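Long-range contact in luciferase-like monooxygenase (Streptomyces bottropensis, PDB 4US5), which probably acts as a monooxygenase of the bacterial luciferase family, inserting oxygen from molecular oxygen into its substrate: residues B[204-209]-B[219-224]. Residues are numbered along the deposited sequence; the frame is centred on the assembly and turned at random.
Sequences DTYRAA and PRPILS
Pro219, in the loop that leads into strand 221-229, directs its CB toward helix 199-209, where two neighbouring side chains meet it. This CB lies 3.7 Å from CE2 of Tyr206, approaching the aromatic ring obliquely, while the same CB sits 4.1 Å from CG of Arg207. Beyond that methylene Arg207 bends at chi3 (-66°) and turns back along its own helix, where NH2 forms a salt bridge with OD1 of Asp204 at 2.8 Å. At Arg220 the backbone carries the contact: its N-H is donated to OH of Tyr206, N to OH 3.0 Å and nearly straight at 170°. The tyrosine reaches this far because CG stands anti to the backbone N (chi1 173°), and its hydroxyl is gripped a second time by the carbonyl of Leu186. The CB of Arg220 points away from the helix, and its NE pairs with OE1 of Glu308 in a salt bridge. Pro221 sets CB 3.9 Å from CE2 of Tyr206, with its CG in plane at the ring edge. An alanine in place of Tyr206 would remove the acceptor of the Arg220 N-H and the ring that meets both prolines, and would probably loosen the helix against this strand. Helix 199-209 is thus pinned to the residues leading into the next parallel strand, within the beta-alpha-beta unit 188-191, 199-209, 221-229 of a TIM barrel.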
# COMPACT_ATOMS: atom_id res chain seq x y z
N ASP B 204 20.64 19.92 -18.45
CA ASP B 204 21.90 19.83 -19.27
C ASP B 204 22.87 18.84 -18.64
O ASP B 204 23.42 17.99 -19.34
CB ASP B 204 22.56 21.21 -19.37
CG ASP B 204 21.88 22.13 -20.38
OD1 ASP B 204 21.04 21.64 -21.15
OD2 ASP B 204 22.18 23.35 -20.39
N THR B 205 23.09 18.97 -17.34
CA THR B 205 24.00 18.12 -16.58
C THR B 205 23.62 16.65 -16.63
O THR B 205 24.47 15.76 -16.85
CB THR B 205 24.09 18.58 -15.12
OG1 THR B 205 24.66 19.89 -15.09
CG2 THR B 205 24.97 17.66 -14.28
N TYR B 206 22.32 16.38 -16.45
CA TYR B 206 21.81 15.02 -16.55
C TYR B 206 22.19 14.37 -17.88
O TYR B 206 22.71 13.24 -17.91
CB TYR B 206 20.27 15.00 -16.41
CG TYR B 206 19.66 13.66 -16.66
CD1 TYR B 206 20.00 12.57 -15.85
CD2 TYR B 206 18.71 13.47 -17.63
CE1 TYR B 206 19.43 11.32 -16.07
CE2 TYR B 206 18.14 12.23 -17.84
CZ TYR B 206 18.49 11.16 -17.06
OH TYR B 206 17.91 9.93 -17.29
N ARG B 207 21.93 15.07 -18.96
CA ARG B 207 22.21 14.58 -20.30
C ARG B 207 23.70 14.45 -20.56
O ARG B 207 24.14 13.43 -21.09
CB ARG B 207 21.55 15.45 -21.36
CG ARG B 207 20.04 15.21 -21.42
CD ARG B 207 19.36 16.12 -22.41
NE ARG B 207 19.45 17.50 -21.96
CZ ARG B 207 19.14 18.54 -22.70
NH1 ARG B 207 18.68 18.36 -23.94
NH2 ARG B 207 19.26 19.76 -22.20
N ALA B 208 24.46 15.48 -20.21
CA ALA B 208 25.93 15.49 -20.47
C ALA B 208 26.69 14.39 -19.70
O ALA B 208 27.52 13.69 -20.27
CB ALA B 208 26.50 16.84 -20.13
N ALA B 209 26.37 14.23 -18.41
CA ALA B 209 27.04 13.28 -17.54
C ALA B 209 26.48 11.84 -17.62
O ALA B 209 26.99 10.93 -16.95
CB ALA B 209 27.01 13.78 -16.11
N PRO B 219 19.62 8.91 -21.89
CA PRO B 219 18.92 9.72 -20.90
C PRO B 219 17.41 9.66 -21.10
O PRO B 219 16.94 9.60 -22.23
CB PRO B 219 19.44 11.14 -21.15
CG PRO B 219 20.74 10.94 -21.88
CD PRO B 219 20.58 9.70 -22.68
N ARG B 220 16.66 9.64 -20.01
CA ARG B 220 15.21 9.65 -20.08
C ARG B 220 14.69 10.76 -19.14
O ARG B 220 14.38 10.51 -18.01
CB ARG B 220 14.66 8.29 -19.65
CG ARG B 220 15.12 7.14 -20.54
CD ARG B 220 14.24 6.95 -21.78
NE ARG B 220 12.83 7.22 -21.51
CZ ARG B 220 12.02 6.39 -20.85
NH1 ARG B 220 12.48 5.24 -20.37
NH2 ARG B 220 10.74 6.72 -20.66
N PRO B 221 14.68 12.01 -19.63
CA PRO B 221 14.31 13.14 -18.80
C PRO B 221 12.81 13.47 -18.85
O PRO B 221 12.22 13.56 -19.93
CB PRO B 221 15.17 14.30 -19.38
CG PRO B 221 15.81 13.78 -20.63
CD PRO B 221 15.20 12.45 -20.94
N ILE B 222 12.25 13.72 -17.68
CA ILE B 222 10.92 14.29 -17.52
C ILE B 222 11.09 15.64 -16.81
O ILE B 222 11.89 15.76 -15.89
CB ILE B 222 10.04 13.36 -16.63
CG1 ILE B 222 9.63 12.14 -17.45
CG2 ILE B 222 8.82 14.09 -16.09
CD1 ILE B 222 8.74 11.16 -16.70
N LEU B 223 10.30 16.62 -17.21
CA LEU B 223 10.23 17.88 -16.51
C LEU B 223 8.89 18.00 -15.76
O LEU B 223 7.84 17.95 -16.39
CB LEU B 223 10.34 19.01 -17.52
CG LEU B 223 10.63 20.40 -17.01
CD1 LEU B 223 11.97 20.45 -16.29
CD2 LEU B 223 10.61 21.38 -18.17
N SER B 224 8.95 18.08 -14.43
CA SER B 224 7.75 18.29 -13.63
C SER B 224 7.49 19.76 -13.48
O SER B 224 8.37 20.53 -13.06
CB SER B 224 7.85 17.60 -12.28
OG SER B 224 8.01 16.22 -12.50